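Local coordinates for glutathione S-transferase family protein (Pseudomonas putida, PDB 3LXZ) that probably conjugates reduced glutathione to a wide range of hydrophobic electrophiles, as a glutathione transferase built of a thioredoxin-like and an all-helical domain, at residues Y100-L103 / C108-E111; D129-F134 / I176-D181. One frame throughout, in Å; residues are numbered along the deposited sequence.

Contact 1 (Y100-L103 / C108-E111); sequences YIEL and CYAE
In the helical C-terminal domain of this glutathione transferase, the last turns of helix 84-106 and the start of helix 109-114 are joined beside the glutathione site by one hydrogen bond between side chains, Glu-102 to Tyr-109. Tyr-109 OH donates to OE2 of Glu-102 at 2.7 Å. The hydroxyl comes from above the carboxylate plane, 43° out of it, and the ring is turned 68° against that plane. OE2 lies at the edge of the ring, near its plane, where the ring carbon Tyr-109 CE2 is 3.4 Å from Glu-102 OE2. The glutamate reaches this place by a bend: CG is anti to the backbone N (chi1 -154°), and the chain then folds at chi2, which carries the carboxylate closer to 108-111 than the start of the side chain would suggest. Cys-108 occupies the N-cap position of the short helix, and the first helical residue, Tyr-109, points its CB toward 100-103. The buried carboxylate has three further partners: OE2 also accepts from Asn-12 ND2, while OE1 is hydrogen-bonded to Tyr-13 OH and forms a salt bridge with Arg-106 NE. Arg-106 binds glutathione, and Glu-102 is thus a second-shell residue, consistent with its holding that guanidinium in position. The same network ties this domain to helix 12-23 of the N-terminal, thioredoxin-like domain.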
loop_
_atom_site.group_PDB
_atom_site.type_symbol
_atom_site.label_atom_id
_atom_site.label_comp_id
_atom_site.label_asym_id
_atom_site.label_seq_id
_atom_site.Cartn_x
_atom_site.Cartn_y
_atom_site.Cartn_z
ATOM N N TYR A 100 -2.440 7.178 -2.922
ATOM C CA TYR A 100 -2.505 8.306 -3.859
ATOM C C TYR A 100 -3.147 9.536 -3.283
ATOM O O TYR A 100 -3.132 10.611 -3.927
ATOM C CB TYR A 100 -3.168 7.918 -5.202
ATOM C CG TYR A 100 -2.563 6.654 -5.759
ATOM C CD1 TYR A 100 -1.180 6.543 -5.915
ATOM C CD2 TYR A 100 -3.362 5.568 -6.054
ATOM C CE1 TYR A 100 -0.596 5.350 -6.382
ATOM C CE2 TYR A 100 -2.817 4.381 -6.521
ATOM C CZ TYR A 100 -1.429 4.279 -6.678
ATOM O OH TYR A 100 -0.927 3.088 -7.145
ATOM N N ILE A 101 -3.656 9.420 -2.061
ATOM C CA ILE A 101 -4.215 10.591 -1.348
ATOM C C ILE A 101 -3.559 10.741 0.011
ATOM O O ILE A 101 -2.908 11.749 0.268
ATOM C CB ILE A 101 -5.752 10.574 -1.263
ATOM C CG1 ILE A 101 -6.340 10.692 -2.683
ATOM C CG2 ILE A 101 -6.236 11.702 -0.330
ATOM C CD1 ILE A 101 -7.848 10.790 -2.728
ATOM N N GLU A 102 -3.644 9.708 0.852
ATOM C CA GLU A 102 -3.090 9.833 2.201
ATOM C C GLU A 102 -1.557 10.066 2.250
ATOM O O GLU A 102 -1.096 11.006 2.886
ATOM C CB GLU A 102 -3.500 8.649 3.067
ATOM C CG GLU A 102 -3.528 9.029 4.619
ATOM C CD GLU A 102 -2.168 9.248 5.289
ATOM O OE1 GLU A 102 -1.160 8.578 4.918
ATOM O OE2 GLU A 102 -2.122 10.067 6.245
ATOM N N LEU A 103 -0.781 9.216 1.567
ATOM C CA LEU A 103 0.674 9.340 1.591
ATOM C C LEU A 103 1.169 10.650 1.002
ATOM O O LEU A 103 1.992 11.322 1.633
ATOM C CB LEU A 103 1.390 8.145 0.948
ATOM C CG LEU A 103 1.163 6.788 1.674
ATOM C CD1 LEU A 103 2.074 5.755 1.013
ATOM C CD2 LEU A 103 1.411 6.882 3.175
ATOM N N CYS A 108 3.104 16.632 3.523
ATOM C CA CYS A 108 2.916 18.018 3.868
ATOM C C CYS A 108 2.340 18.243 5.252
ATOM O O CYS A 108 2.010 19.380 5.568
ATOM C CB CYS A 108 2.034 18.709 2.837
ATOM S SG CYS A 108 2.794 18.820 1.208
ATOM N N TYR A 109 2.204 17.192 6.076
ATOM C CA TYR A 109 1.632 17.380 7.427
ATOM C C TYR A 109 2.538 18.244 8.312
ATOM O O TYR A 109 2.048 18.958 9.196
ATOM C CB TYR A 109 1.331 16.058 8.154
ATOM C CG TYR A 109 0.218 15.182 7.568
ATOM C CD1 TYR A 109 -0.683 15.661 6.611
ATOM C CD2 TYR A 109 0.060 13.873 8.020
ATOM C CE1 TYR A 109 -1.688 14.825 6.090
ATOM C CE2 TYR A 109 -0.952 13.037 7.528
ATOM C CZ TYR A 109 -1.825 13.514 6.563
ATOM O OH TYR A 109 -2.791 12.653 6.068
ATOM N N ALA A 110 3.850 18.195 8.053
ATOM C CA ALA A 110 4.781 19.067 8.763
ATOM C C ALA A 110 4.324 20.521 8.695
ATOM O O ALA A 110 4.317 21.206 9.709
ATOM C CB ALA A 110 6.195 18.907 8.234
ATOM N N GLU A 111 3.927 20.983 7.515
ATOM C CA GLU A 111 3.523 22.370 7.322
ATOM C C GLU A 111 2.088 22.627 7.771
ATOM O O GLU A 111 1.813 23.611 8.472
ATOM C CB GLU A 111 3.704 22.798 5.873
ATOM C CG GLU A 111 3.441 24.285 5.658
ATOM C CD GLU A 111 3.878 24.781 4.298
ATOM O OE1 GLU A 111 3.196 25.673 3.764
ATOM O OE2 GLU A 111 4.896 24.287 3.758
#

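Contact 2 (D129-F134 / I176-D181)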
loop_
_atom_site.group_PDB
_atom_site.type_symbol
_atom_site.label_atom_id
_atom_site.label_comp_id
_atom_site.label_asym_id
_atom_site.label_seq_id
_atom_site.Cartn_x
_atom_site.Cartn_y
_atom_site.Cartn_z
ATOM N N ASP A 129 0.606 14.764 -7.157
ATOM C CA ASP A 129 0.141 13.454 -6.646
ATOM C C ASP A 129 -1.306 13.506 -6.129
ATOM O O ASP A 129 -2.098 12.579 -6.385
ATOM C CB ASP A 129 1.074 12.917 -5.557
ATOM C CG ASP A 129 2.373 12.373 -6.101
ATOM O OD1 ASP A 129 2.481 12.088 -7.315
ATOM O OD2 ASP A 129 3.302 12.184 -5.285
ATOM N N LEU A 130 -1.644 14.572 -5.400
ATOM C CA LEU A 130 -3.006 14.749 -4.879
ATOM C C LEU A 130 -4.038 15.021 -5.949
ATOM O O LEU A 130 -5.128 14.437 -5.954
ATOM C CB LEU A 130 -3.058 15.828 -3.816
ATOM C CG LEU A 130 -2.468 15.298 -2.510
ATOM C CD1 LEU A 130 -2.122 16.397 -1.575
ATOM C CD2 LEU A 130 -3.468 14.344 -1.885
ATOM N N LEU A 131 -3.683 15.889 -6.884
ATOM C CA LEU A 131 -4.539 16.091 -8.031
ATOM C C LEU A 131 -4.808 14.752 -8.739
ATOM O O LEU A 131 -5.933 14.472 -9.128
ATOM C CB LEU A 131 -3.913 17.091 -9.002
ATOM C CG LEU A 131 -4.013 18.547 -8.574
ATOM C CD1 LEU A 131 -3.369 19.424 -9.668
ATOM C CD2 LEU A 131 -5.490 19.017 -8.329
ATOM N N ALA A 132 -3.782 13.919 -8.899
ATOM C CA ALA A 132 -4.016 12.648 -9.591
ATOM C C ALA A 132 -4.813 11.679 -8.711
ATOM O O ALA A 132 -5.663 10.915 -9.197
ATOM C CB ALA A 132 -2.680 12.024 -10.059
ATOM N N GLY A 133 -4.573 11.739 -7.408
ATOM C CA GLY A 133 -5.216 10.800 -6.493
ATOM C C GLY A 133 -6.695 11.086 -6.381
ATOM O O GLY A 133 -7.533 10.167 -6.357
ATOM N N PHE A 134 -7.028 12.365 -6.303
ATOM C CA PHE A 134 -8.433 12.784 -6.285
ATOM C C PHE A 134 -9.129 12.475 -7.617
ATOM O O PHE A 134 -10.300 12.070 -7.612
ATOM C CB PHE A 134 -8.571 14.267 -5.891
ATOM C CG PHE A 134 -8.584 14.474 -4.408
ATOM C CD1 PHE A 134 -9.721 14.149 -3.673
ATOM C CD2 PHE A 134 -7.465 14.946 -3.731
ATOM C CE1 PHE A 134 -9.754 14.303 -2.267
ATOM C CE2 PHE A 134 -7.502 15.130 -2.310
ATOM C CZ PHE A 134 -8.645 14.794 -1.587
ATOM N N ILE A 176 -5.626 24.916 -2.763
ATOM C CA ILE A 176 -6.571 24.141 -3.591
ATOM C C ILE A 176 -7.570 23.458 -2.663
ATOM O O ILE A 176 -7.186 22.814 -1.691
ATOM C CB ILE A 176 -5.866 23.034 -4.426
ATOM C CG1 ILE A 176 -4.702 23.592 -5.251
ATOM C CG2 ILE A 176 -6.864 22.269 -5.314
ATOM C CD1 ILE A 176 -3.848 22.497 -5.937
ATOM N N ASP A 177 -8.855 23.622 -2.939
ATOM C CA ASP A 177 -9.879 22.912 -2.177
ATOM C C ASP A 177 -10.295 21.759 -3.069
ATOM O O ASP A 177 -11.021 21.945 -4.036
ATOM C CB ASP A 177 -11.048 23.864 -1.837
ATOM C CG ASP A 177 -12.129 23.220 -0.989
ATOM O OD1 ASP A 177 -12.149 21.977 -0.828
ATOM O OD2 ASP A 177 -13.005 23.973 -0.479
ATOM N N PHE A 178 -9.795 20.567 -2.761
ATOM C CA PHE A 178 -10.110 19.406 -3.565
ATOM C C PHE A 178 -11.601 19.068 -3.491
ATOM O O PHE A 178 -12.171 18.544 -4.435
ATOM C CB PHE A 178 -9.263 18.182 -3.139
ATOM C CG PHE A 178 -7.766 18.398 -3.248
ATOM C CD1 PHE A 178 -7.137 18.468 -4.484
ATOM C CD2 PHE A 178 -6.995 18.497 -2.105
ATOM C CE1 PHE A 178 -5.756 18.669 -4.573
ATOM C CE2 PHE A 178 -5.609 18.700 -2.188
ATOM C CZ PHE A 178 -5.008 18.784 -3.416
ATOM N N LEU A 179 -12.242 19.350 -2.373
ATOM C CA LEU A 179 -13.633 18.939 -2.221
ATOM C C LEU A 179 -14.635 19.940 -2.832
ATOM O O LEU A 179 -15.792 19.590 -3.034
ATOM C CB LEU A 179 -13.951 18.649 -0.756
ATOM C CG LEU A 179 -13.217 17.453 -0.143
ATOM C CD1 LEU A 179 -13.504 17.347 1.361
ATOM C CD2 LEU A 179 -13.607 16.154 -0.845
ATOM N N ALA A 180 -14.178 21.148 -3.172
ATOM C CA ALA A 180 -15.060 22.162 -3.779
ATOM C C ALA A 180 -15.666 21.734 -5.119
ATOM O O ALA A 180 -16.782 22.143 -5.434
ATOM C CB ALA A 180 -14.336 23.508 -3.931
ATOM N N ASP A 181 -14.915 20.935 -5.885
ATOM C CA ASP A 181 -15.362 20.407 -7.178
ATOM C C ASP A 181 -15.589 18.885 -7.211
ATOM O O ASP A 181 -15.553 18.265 -8.281
ATOM C CB ASP A 181 -14.401 20.830 -8.294
ATOM C CG ASP A 181 -14.965 21.952 -9.143
ATOM O OD1 ASP A 181 -15.504 22.925 -8.565
ATOM O OD2 ASP A 181 -14.890 21.844 -10.391
#
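Two aromatic side chains, Phe-134 of helix 120-140 and Phe-178 of the loop between helices 154-174 and 183-193, carry most of this contact. Their planes are nearly parallel, 13° apart, with centroids separated by 4.5 Å, but they are offset so that little of one ring lies over the other. The slide sets Phe-178 CB over the middle of the Phe-134 face, a CH-pi contact 3.6 Å from the centroid, while Phe-134 CE2 lies 3.4 Å from Phe-178 CG, over one face of the Phe-178 ring. In the all-helical C-terminal domain of the transferase fold, this loop is thereby laid against helix 120-140. Two leucines meet the far end of the Phe-178 ring. Leu-131 CD2 meets its edge in the ring plane, 3.8 Å from Phe-178 CE1, and Leu-130 CB approaches Phe-178 CZ obliquely at 3.6 Å. Phe-178 has CG anti to its carbonyl carbon (chi1 -59°), a setting that sends the ring in toward the helix. The loop's own polar bonds include those of Asp-177 OD1, which accepts weak bonds from the backbone N of Leu-179 and Ala-180, and Asn-167 of helix 154-174 bonds to both Asp-177 OD1 and Leu-179 N.

Both contacts are buried within the C-terminal domain, but contact 2 lies farther from the chain centre, about 17 Å against about 12 Å between centres, and has an exposed leucine at its margin. Contact 1 joins segments only five residues apart through a single polar bond near the glutathione site and the N-terminal domain; contact 2 joins parts 42 residues apart through apolar packing alone. They share no helix, yet helices 84-106 and 120-140 pack together between them: Ile-101 O is 3.4 Å from Leu-130 CD2, and Ile-101 CD1 is 4.0 Å from Phe-134 CD1. On these helices, Tyr-100 hydrogen-bonds Glu-62 of the second subunit, whereas Asp-129 makes a long, weak ion pair with Arg-47 of that subunit.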